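Long-range contacts in capsular polysaccharide export system protein KpsC (Thermosulfurimonas dismutans, PDB 6MGB), which transfers Kdo in beta-2,4 linkage, probably from CMP-Kdo, during biosynthesis of the glycolipid that carries Gram-negative bacterial capsules: residues A269-T274 / R285-L290; Y100-P105 / E281-R286; P88-V93 / P301-P306. One frame throughout, in Å; residues are numbered along the deposited sequence. Where two conformers were deposited one is given.

Interaction 1. Residues A269-T274 / R285-L290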
loop_
_atom_site.group_PDB
_atom_site.type_symbol
_atom_site.label_atom_id
_atom_site.label_comp_id
_atom_site.label_asym_id
_atom_site.label_seq_id
_atom_site.Cartn_x
_atom_site.Cartn_y
_atom_site.Cartn_z
ATOM N N ALA A 269 -5.363 -9.588 1.152
ATOM C CA ALA A 269 -5.572 -11.006 0.914
ATOM C C ALA A 269 -6.093 -11.688 2.176
ATOM O O ALA A 269 -5.946 -11.184 3.291
ATOM C CB ALA A 269 -4.273 -11.672 0.459
ATOM N N GLY A 270 -6.714 -12.849 1.981
ATOM C CA GLY A 270 -7.190 -13.653 3.089
ATOM C C GLY A 270 -8.513 -13.224 3.681
ATOM O O GLY A 270 -8.873 -13.711 4.760
ATOM N N TRP A 271 -9.253 -12.339 3.014
ATOM C CA TRP A 271 -10.548 -11.878 3.496
ATOM C C TRP A 271 -11.704 -12.411 2.659
ATOM O O TRP A 271 -12.855 -12.021 2.889
ATOM C CB TRP A 271 -10.578 -10.348 3.525
ATOM C CG TRP A 271 -9.471 -9.759 4.339
ATOM C CD1 TRP A 271 -8.367 -9.108 3.874
ATOM C CD2 TRP A 271 -9.352 -9.780 5.767
ATOM N NE1 TRP A 271 -7.570 -8.718 4.923
ATOM C CE2 TRP A 271 -8.152 -9.121 6.096
ATOM C CE3 TRP A 271 -10.145 -10.292 6.799
ATOM C CZ2 TRP A 271 -7.728 -8.958 7.412
ATOM C CZ3 TRP A 271 -9.723 -10.128 8.103
ATOM C CH2 TRP A 271 -8.524 -9.468 8.400
ATOM N N GLY A 272 -11.427 -13.295 1.701
ATOM C CA GLY A 272 -12.451 -13.877 0.859
ATOM C C GLY A 272 -12.655 -13.189 -0.473
ATOM O O GLY A 272 -13.547 -13.594 -1.226
ATOM N N LEU A 273 -11.856 -12.172 -0.792
ATOM C CA LEU A 273 -12.007 -11.417 -2.029
ATOM C C LEU A 273 -10.964 -11.770 -3.080
ATOM O O LEU A 273 -11.072 -11.300 -4.218
ATOM C CB LEU A 273 -11.934 -9.913 -1.734
ATOM C CG LEU A 273 -13.023 -9.368 -0.808
ATOM C CD1 LEU A 273 -12.737 -7.923 -0.437
ATOM C CD2 LEU A 273 -14.393 -9.489 -1.459
ATOM N N THR A 274 -9.972 -12.585 -2.733
ATOM C CA THR A 274 -8.863 -12.898 -3.618
ATOM C C THR A 274 -8.692 -14.406 -3.717
ATOM O O THR A 274 -9.165 -15.166 -2.870
ATOM C CB THR A 274 -7.559 -12.269 -3.115
ATOM O OG1 THR A 274 -7.392 -12.574 -1.724
ATOM C CG2 THR A 274 -7.577 -10.760 -3.304
ATOM N N ARG A 285 -12.659 -13.194 9.664
ATOM C CA ARG A 285 -13.877 -12.539 9.209
ATOM C C ARG A 285 -13.821 -12.285 7.708
ATOM O O ARG A 285 -12.836 -11.746 7.197
ATOM C CB ARG A 285 -14.081 -11.224 9.955
ATOM C CG ARG A 285 -15.368 -10.507 9.590
ATOM C CD ARG A 285 -15.909 -9.723 10.766
ATOM N NE ARG A 285 -17.121 -8.990 10.417
ATOM C CZ ARG A 285 -17.724 -8.114 11.214
ATOM N NH1 ARG A 285 -18.824 -7.498 10.804
ATOM N NH2 ARG A 285 -17.229 -7.850 12.416
ATOM N N ARG A 286 -14.880 -12.678 7.006
ATOM C CA ARG A 286 -15.012 -12.368 5.591
ATOM C C ARG A 286 -15.472 -10.927 5.430
ATOM O O ARG A 286 -16.320 -10.443 6.186
ATOM C CB ARG A 286 -16.009 -13.313 4.919
ATOM C CG ARG A 286 -15.840 -14.789 5.267
ATOM C CD ARG A 286 -14.525 -15.354 4.756
ATOM N NE ARG A 286 -13.379 -14.864 5.514
ATOM C CZ ARG A 286 -12.111 -15.038 5.155
ATOM N NH1 ARG A 286 -11.814 -15.692 4.039
ATOM N NH2 ARG A 286 -11.137 -14.553 5.913
ATOM N N ARG A 287 -14.909 -10.239 4.439
ATOM C CA ARG A 287 -15.205 -8.832 4.214
ATOM C C ARG A 287 -15.571 -8.594 2.757
ATOM O O ARG A 287 -15.043 -9.241 1.848
ATOM C CB ARG A 287 -14.013 -7.940 4.593
ATOM C CG ARG A 287 -13.757 -7.839 6.085
ATOM C CD ARG A 287 -14.908 -7.152 6.797
ATOM N NE ARG A 287 -14.605 -6.858 8.194
ATOM C CZ ARG A 287 -15.420 -6.196 9.010
ATOM N NH1 ARG A 287 -16.591 -5.754 8.572
ATOM N NH2 ARG A 287 -15.063 -5.974 10.267
ATOM N N THR A 288 -16.492 -7.657 2.550
ATOM C CA THR A 288 -16.798 -7.173 1.215
ATOM C C THR A 288 -15.730 -6.184 0.764
ATOM O O THR A 288 -14.961 -5.648 1.566
ATOM C CB THR A 288 -18.165 -6.487 1.179
ATOM O OG1 THR A 288 -18.110 -5.276 1.942
ATOM C CG2 THR A 288 -19.249 -7.397 1.746
ATOM N N LEU A 289 -15.695 -5.937 -0.547
ATOM C CA LEU A 289 -14.755 -4.958 -1.081
ATOM C C LEU A 289 -14.985 -3.593 -0.446
ATOM O O LEU A 289 -14.035 -2.918 -0.033
ATOM C CB LEU A 289 -14.891 -4.881 -2.603
ATOM C CG LEU A 289 -13.891 -4.011 -3.385
ATOM C CD1 LEU A 289 -14.251 -2.526 -3.350
ATOM C CD2 LEU A 289 -12.462 -4.219 -2.890
ATOM N N LEU A 290 -16.247 -3.173 -0.352
ATOM C CA LEU A 290 -16.543 -1.873 0.240
ATOM C C LEU A 290 -16.063 -1.805 1.684
ATOM O O LEU A 290 -15.501 -0.790 2.110
ATOM C CB LEU A 290 -18.042 -1.589 0.155
ATOM C CG LEU A 290 -18.469 -0.170 0.534
ATOM C CD1 LEU A 290 -17.901 0.846 -0.446
ATOM C CD2 LEU A 290 -19.983 -0.064 0.593
#
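Gly270 O takes the shortest hydrogen bond between the two loops, from Arg286 NH2 at 2.7 Å. The bond is well bent, 137° at the hydrogen, and the oxygen lies somewhat out of the guanidinium plane. The Arg286 chain is bent at chi2 (-65°), which places CD, and at chi3 (72°), which places NE; one face of the guanidinium rests against the peptide from Trp271 C to Gly272 N. Gly272, with positive phi, sits against this arginine; a beta carbon there would crowd Arg286 CD and collide with the preceding carbonyl oxygen. One residue on, the link is between backbones: Arg287 N donates to Trp271 O at 3.1 Å, and Arg286 CA adds a CA-H...O contact to the same oxygen.

In this GT-B transferase, 269-274 leads into edge strand 275-276 of the parallel sheet, and 285-290 leads into helix 289-299, where Thr288 serves as N-cap through Glu291 N. Trp271, its NE1 bonded to Phe267 O, turns its ring edge to Arg285 O, with CE3 only 3.1 Å from that oxygen. This carbonyl is buried without a hydrogen-bonding partner and meets C-H instead.

Leu273 sets its branch point against Arg287 O, CG lying 3.3 Å away, while CD1 reaches Leu289 CB at 4.3 Å. Both leucines also pack on Leu254 of helix 248-255.

Interaction 2. Residues Y100-P105 / E281-R286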
loop_
_atom_site.group_PDB
_atom_site.type_symbol
_atom_site.label_atom_id
_atom_site.label_comp_id
_atom_site.label_asym_id
_atom_site.label_seq_id
_atom_site.Cartn_x
_atom_site.Cartn_y
_atom_site.Cartn_z
ATOM N N TYR A 100 1.472 -4.500 5.792
ATOM C CA TYR A 100 2.028 -5.504 4.894
ATOM C C TYR A 100 2.707 -6.651 5.629
ATOM O O TYR A 100 3.160 -7.597 4.978
ATOM C CB TYR A 100 3.015 -4.866 3.904
ATOM C CG TYR A 100 4.166 -4.098 4.520
ATOM C CD1 TYR A 100 5.293 -4.754 4.996
ATOM C CD2 TYR A 100 4.135 -2.712 4.599
ATOM C CE1 TYR A 100 6.347 -4.054 5.548
ATOM C CE2 TYR A 100 5.185 -2.003 5.148
ATOM C CZ TYR A 100 6.289 -2.678 5.621
ATOM O OH TYR A 100 7.340 -1.976 6.168
ATOM N N ASP A 101 2.774 -6.606 6.957
ATOM C CA ASP A 101 3.399 -7.670 7.742
ATOM C C ASP A 101 2.324 -8.669 8.156
ATOM O O ASP A 101 1.601 -8.456 9.133
ATOM C CB ASP A 101 4.122 -7.091 8.954
ATOM C CG ASP A 101 4.783 -8.160 9.803
ATOM O OD1 ASP A 101 4.668 -9.355 9.464
ATOM O OD2 ASP A 101 5.419 -7.805 10.816
ATOM N N ALA A 102 2.225 -9.771 7.413
ATOM C CA ALA A 102 1.235 -10.807 7.683
ATOM C C ALA A 102 1.647 -11.763 8.798
ATOM O O ALA A 102 0.858 -12.650 9.147
ATOM C CB ALA A 102 0.958 -11.610 6.410
ATOM N N THR A 103 2.846 -11.617 9.360
ATOM C CA THR A 103 3.302 -12.511 10.421
ATOM C C THR A 103 2.762 -12.126 11.793
ATOM O O THR A 103 2.838 -12.940 12.719
ATOM C CB THR A 103 4.834 -12.536 10.478
ATOM O OG1 THR A 103 5.323 -11.304 11.026
ATOM C CG2 THR A 103 5.428 -12.744 9.085
ATOM N N ARG A 104 2.227 -10.919 11.944
ATOM C CA ARG A 104 1.657 -10.453 13.202
ATOM C C ARG A 104 0.361 -9.703 12.929
ATOM O O ARG A 104 0.070 -9.362 11.774
ATOM C CB ARG A 104 2.617 -9.518 13.938
ATOM C CG ARG A 104 4.027 -10.033 14.149
ATOM C CD ARG A 104 4.907 -8.885 14.616
ATOM N NE ARG A 104 4.966 -7.824 13.610
ATOM C CZ ARG A 104 5.127 -6.529 13.873
ATOM N NH1 ARG A 104 5.241 -6.098 15.123
ATOM N NH2 ARG A 104 5.163 -5.656 12.876
ATOM N N PRO A 105 -0.436 -9.420 13.954
ATOM C CA PRO A 105 -1.552 -8.489 13.770
ATOM C C PRO A 105 -1.043 -7.099 13.419
ATOM O O PRO A 105 0.079 -6.716 13.759
ATOM C CB PRO A 105 -2.256 -8.498 15.134
ATOM C CG PRO A 105 -1.821 -9.758 15.792
ATOM C CD PRO A 105 -0.435 -10.026 15.296
ATOM N N GLU A 281 -4.374 -18.017 9.002
ATOM C CA GLU A 281 -5.447 -18.468 9.880
ATOM C C GLU A 281 -5.927 -17.370 10.821
ATOM O O GLU A 281 -7.072 -17.423 11.285
ATOM C CB GLU A 281 -4.985 -19.675 10.699
ATOM C CG GLU A 281 -4.335 -20.783 9.880
ATOM C CD GLU A 281 -5.187 -21.225 8.706
ATOM O OE1 GLU A 281 -4.612 -21.681 7.695
ATOM O OE2 GLU A 281 -6.427 -21.117 8.793
ATOM N N ARG A 282 -5.080 -16.384 11.116
ATOM C CA ARG A 282 -5.469 -15.304 12.015
ATOM C C ARG A 282 -6.556 -14.419 11.419
ATOM O O ARG A 282 -7.266 -13.739 12.168
ATOM C CB ARG A 282 -4.240 -14.465 12.362
ATOM C CG ARG A 282 -4.382 -13.634 13.621
ATOM C CD ARG A 282 -3.114 -12.844 13.900
ATOM N NE ARG A 282 -2.614 -12.193 12.691
ATOM C CZ ARG A 282 -1.569 -12.602 11.975
ATOM N NH1 ARG A 282 -0.859 -13.666 12.334
ATOM N NH2 ARG A 282 -1.225 -11.932 10.885
ATOM N N ARG A 283 -6.703 -14.415 10.096
ATOM C CA ARG A 283 -7.736 -13.632 9.423
ATOM C C ARG A 283 -8.955 -14.524 9.223
ATOM O O ARG A 283 -8.932 -15.449 8.404
ATOM C CB ARG A 283 -7.214 -13.085 8.097
ATOM C CG ARG A 283 -6.048 -12.131 8.272
ATOM C CD ARG A 283 -5.482 -11.636 6.951
ATOM N NE ARG A 283 -4.293 -10.821 7.177
ATOM C CZ ARG A 283 -3.551 -10.276 6.217
ATOM N NH1 ARG A 283 -3.866 -10.448 4.939
ATOM N NH2 ARG A 283 -2.484 -9.558 6.542
ATOM N N LYS A 284 -10.016 -14.251 9.977
ATOM C CA LYS A 284 -11.188 -15.117 10.021
ATOM C C LYS A 284 -12.439 -14.484 9.434
ATOM O O LYS A 284 -13.211 -15.171 8.760
ATOM C CB LYS A 284 -11.466 -15.535 11.469
ATOM C CG LYS A 284 -10.275 -16.198 12.143
ATOM C CD LYS A 284 -10.683 -16.973 13.384
ATOM C CE LYS A 284 -9.547 -17.857 13.878
ATOM N NZ LYS A 284 -8.354 -17.070 14.295
ATOM N N ARG A 285 -12.659 -13.194 9.664
ATOM C CA ARG A 285 -13.877 -12.539 9.209
ATOM C C ARG A 285 -13.821 -12.285 7.708
ATOM O O ARG A 285 -12.836 -11.746 7.197
ATOM C CB ARG A 285 -14.081 -11.224 9.955
ATOM C CG ARG A 285 -15.368 -10.507 9.590
ATOM C CD ARG A 285 -15.909 -9.723 10.766
ATOM N NE ARG A 285 -17.121 -8.990 10.417
ATOM C CZ ARG A 285 -17.724 -8.114 11.214
ATOM N NH1 ARG A 285 -18.824 -7.498 10.804
ATOM N NH2 ARG A 285 -17.229 -7.850 12.416
ATOM N N ARG A 286 -14.880 -12.678 7.006
ATOM C CA ARG A 286 -15.012 -12.368 5.591
ATOM C C ARG A 286 -15.472 -10.927 5.430
ATOM O O ARG A 286 -16.320 -10.443 6.186
ATOM C CB ARG A 286 -16.009 -13.313 4.919
ATOM C CG ARG A 286 -15.840 -14.789 5.267
ATOM C CD ARG A 286 -14.525 -15.354 4.756
ATOM N NE ARG A 286 -13.379 -14.864 5.514
ATOM C CZ ARG A 286 -12.111 -15.038 5.155
ATOM N NH1 ARG A 286 -11.814 -15.692 4.039
ATOM N NH2 ARG A 286 -11.137 -14.553 5.913
HETATM O O HOH W 1 -1.190 -8.751 9.295
#
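The type I beta turn Asp101-Arg104, reinforced by an Asx turn in which Asp101 OD1 accepts from Thr103 N, presents the carbonyl of Ala102 to Arg282. It lies between strand 90-94 of the mixed sheet and helix 107-114, whereas Arg282 follows strand 275-276 of the parallel sheet, so the contact ties loops that issue from different sheets. Arg282 NH2 donates to Ala102 O at 2.8 Å. The bond is nearly straight, 171°, and lies in the guanidinium plane, yet it comes down on the carbonyl from well above its plane.

One guanidinium face lies against the Arg104-Pro105 peptide, with Arg104 C 3.4 Å from its plane. Chi3 of 46° turns NE out of the line of the chain, and beside this bend Pro105 CG packs 3.8 Å from Arg282 CD, the two side chains crossing at about a right angle.

Arg283, extended from CG to NE, brings NH2 within 4.0 Å of Ala102 CB and donates to a water 3.1 Å from that nitrogen; the water also bonds to Asp101 O.

Outside the contact, Glu109 forms salt bridges with NE of both arginines. Across the contact a neutral peptide oxygen and a water thus meet the NH2 atoms, while a single carboxylate probably offsets only part of the charge of the two arginines.

Interaction 3. Residues P88-V93 / P301-P306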
loop_
_atom_site.group_PDB
_atom_site.type_symbol
_atom_site.label_atom_id
_atom_site.label_comp_id
_atom_site.label_asym_id
_atom_site.label_seq_id
_atom_site.Cartn_x
_atom_site.Cartn_y
_atom_site.Cartn_z
ATOM N N PRO A 88 4.382 13.150 1.409
ATOM C CA PRO A 88 3.147 12.361 1.353
ATOM C C PRO A 88 1.947 13.179 1.806
ATOM O O PRO A 88 2.043 14.010 2.713
ATOM C CB PRO A 88 3.426 11.195 2.307
ATOM C CG PRO A 88 4.409 11.746 3.282
ATOM C CD PRO A 88 5.261 12.719 2.510
ATOM N N LEU A 89 0.810 12.939 1.154
ATOM C CA LEU A 89 -0.434 13.604 1.516
ATOM C C LEU A 89 -1.202 12.859 2.596
ATOM O O LEU A 89 -2.079 13.450 3.236
ATOM C CB LEU A 89 -1.317 13.767 0.277
ATOM C CG LEU A 89 -0.705 14.604 -0.850
ATOM C CD1 LEU A 89 -1.625 14.619 -2.059
ATOM C CD2 LEU A 89 -0.416 16.023 -0.380
ATOM N N SER A 90 -0.904 11.579 2.801
ATOM C CA SER A 90 -1.431 10.828 3.925
ATOM C C SER A 90 -0.324 9.939 4.465
ATOM O O SER A 90 0.635 9.608 3.762
ATOM C CB SER A 90 -2.655 9.990 3.533
ATOM O OG SER A 90 -2.326 9.005 2.572
ATOM N N LEU A 91 -0.464 9.562 5.730
ATOM C CA LEU A 91 0.560 8.808 6.433
ATOM C C LEU A 91 -0.102 7.682 7.209
ATOM O O LEU A 91 -1.128 7.891 7.862
ATOM C CB LEU A 91 1.349 9.713 7.387
ATOM C CG LEU A 91 2.666 9.174 7.938
ATOM C CD1 LEU A 91 3.754 9.222 6.876
ATOM C CD2 LEU A 91 3.072 9.966 9.171
ATOM N N ILE A 92 0.478 6.491 7.125
ATOM C CA ILE A 92 0.030 5.358 7.922
ATOM C C ILE A 92 0.835 5.331 9.213
ATOM O O ILE A 92 2.070 5.381 9.189
ATOM C CB ILE A 92 0.175 4.041 7.140
ATOM C CG1 ILE A 92 -0.949 3.942 6.104
ATOM C CG2 ILE A 92 0.136 2.838 8.081
ATOM C CD1 ILE A 92 -0.749 2.856 5.072
ATOM N N VAL A 93 0.132 5.265 10.339
ATOM C CA VAL A 93 0.738 5.262 11.665
ATOM C C VAL A 93 0.127 4.076 12.398
ATOM O O VAL A 93 -1.026 4.140 12.842
ATOM C CB VAL A 93 0.493 6.572 12.423
ATOM C CG1 VAL A 93 1.148 6.534 13.795
ATOM C CG2 VAL A 93 1.008 7.758 11.612
ATOM N N PRO A 301 -5.434 5.187 7.274
ATOM C CA PRO A 301 -4.446 6.257 7.100
ATOM C C PRO A 301 -4.878 7.548 7.776
ATOM O O PRO A 301 -6.055 7.778 8.057
ATOM C CB PRO A 301 -4.379 6.438 5.577
ATOM C CG PRO A 301 -5.217 5.324 4.986
ATOM C CD PRO A 301 -6.209 4.985 6.043
ATOM N N ARG A 302 -3.888 8.402 8.029
ATOM C CA ARG A 302 -4.121 9.744 8.551
ATOM C C ARG A 302 -3.920 10.748 7.424
ATOM O O ARG A 302 -2.830 10.829 6.845
ATOM C CB ARG A 302 -3.186 10.051 9.720
ATOM C CG ARG A 302 -3.239 9.010 10.817
ATOM C CD ARG A 302 -2.520 9.468 12.066
ATOM N NE ARG A 302 -2.613 8.473 13.128
ATOM C CZ ARG A 302 -2.159 8.647 14.364
ATOM N NH1 ARG A 302 -1.573 9.787 14.707
ATOM N NH2 ARG A 302 -2.292 7.678 15.259
ATOM N N TYR A 303 -4.966 11.505 7.117
ATOM C CA TYR A 303 -4.945 12.457 6.019
ATOM C C TYR A 303 -4.771 13.878 6.534
ATOM O O TYR A 303 -5.271 14.239 7.603
ATOM C CB TYR A 303 -6.239 12.376 5.203
ATOM C CG TYR A 303 -6.403 11.087 4.438
ATOM C CD1 TYR A 303 -5.904 10.959 3.152
ATOM C CD2 TYR A 303 -7.060 9.999 4.998
ATOM C CE1 TYR A 303 -6.042 9.783 2.443
ATOM C CE2 TYR A 303 -7.209 8.820 4.297
ATOM C CZ TYR A 303 -6.695 8.717 3.019
ATOM O OH TYR A 303 -6.838 7.547 2.312
ATOM N N ILE A 304 -4.052 14.681 5.758
ATOM C CA ILE A 304 -3.962 16.117 5.981
ATOM C C ILE A 304 -4.732 16.809 4.870
ATOM O O ILE A 304 -4.851 16.292 3.753
ATOM C CB ILE A 304 -2.507 16.642 6.044
ATOM C CG1 ILE A 304 -1.617 16.041 4.942
ATOM C CG2 ILE A 304 -1.908 16.364 7.413
ATOM C CD1 ILE A 304 -1.811 16.636 3.555
ATOM N N ASN A 305 -5.275 17.974 5.186
ATOM C CA ASN A 305 -5.897 18.787 4.156
ATOM C C ASN A 305 -4.776 19.505 3.415
ATOM O O ASN A 305 -4.157 20.418 3.977
ATOM C CB ASN A 305 -6.888 19.779 4.762
ATOM C CG ASN A 305 -7.619 20.580 3.708
ATOM O OD1 ASN A 305 -7.190 20.646 2.555
ATOM N ND2 ASN A 305 -8.731 21.195 4.095
ATOM N N PRO A 306 -4.462 19.119 2.175
ATOM C CA PRO A 306 -3.293 19.723 1.511
ATOM C C PRO A 306 -3.383 21.231 1.398
ATOM O O PRO A 306 -2.347 21.901 1.326
ATOM C CB PRO A 306 -3.288 19.050 0.130
ATOM C CG PRO A 306 -4.085 17.803 0.302
ATOM C CD PRO A 306 -5.143 18.152 1.296
HETATM O O HOH W 2 -4.124 6.923 2.096
HETATM O O HOH W 3 -3.097 4.936 14.385
#
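Leu89 CD2 lies 4.1 Å from Pro306 CG, the leucine side chain and the proline ring crossing at about a right angle beside His320 of helix 314-322. Further along, Ile92 CG1 meets Pro301 CB at 4.3 Å. Next to these apolar contacts Ser90 faces Tyr303 as a non-hydrogen-bonded antiparallel pair, Ser90 CB approaching Tyr303 CD1 obliquely at 3.4 Å. A water donates to both Ser90 OG and Tyr303 OH; the two hydroxyls also have protein partners, Leu77 O and Tyr297 O.

The backbones make strand 302-305 the antiparallel neighbour of strand 90-94, bringing the chain back to the mixed sheet after helix 289-299, consistent with the C-terminal return to the N-terminal domain common in GT-B enzymes. Leu91 and Arg302 form the hydrogen-bonded pair, Leu91 N reaching Arg302 O at 2.9 Å and Arg302 N reaching Leu91 O at 2.8 Å. Toward Pro306 the ladder slackens to a weak bond from Ile304 N to Leu89 O, 3.4 Å long.

At the other end the extended Arg302 lays one guanidinium face over Val93 CB, which lies 3.7 Å from Arg302 NE. NH2 donates to a water held by Val93 O, and NH1 bonds to Phe28 O. An alanine at Arg302 would probably strip the guanidinium from one side of Val93 and cost that water and Phe28 O the donors the arginine supplies. The arginine thus spends its aliphatic and flat parts on apolar contact and its nitrogens on carbonyl and water.

Overall arrangement
Interaction 3 is the buried contact, a sheet pairing in which backbone bonds and apolar side chains do most of the work; the centres of interactions 1 and 2 lie about 16 Å from the chain centre, and both are only partly buried, joining loops largely through arginines and peptide carbonyls. Those two share Arg285 and Arg286 and touch directly, since Arg283 NH1 probably bonds to Ala269 O and Arg283 CD packs on Trp271. Interaction 3 stands apart, its centre about 24 Å from those of the others, yet the chain connects it to interaction 1: helix 289-299, which begins in 285-290, runs on to strand 302-305, passing from the parallel-sheet side to the mixed sheet.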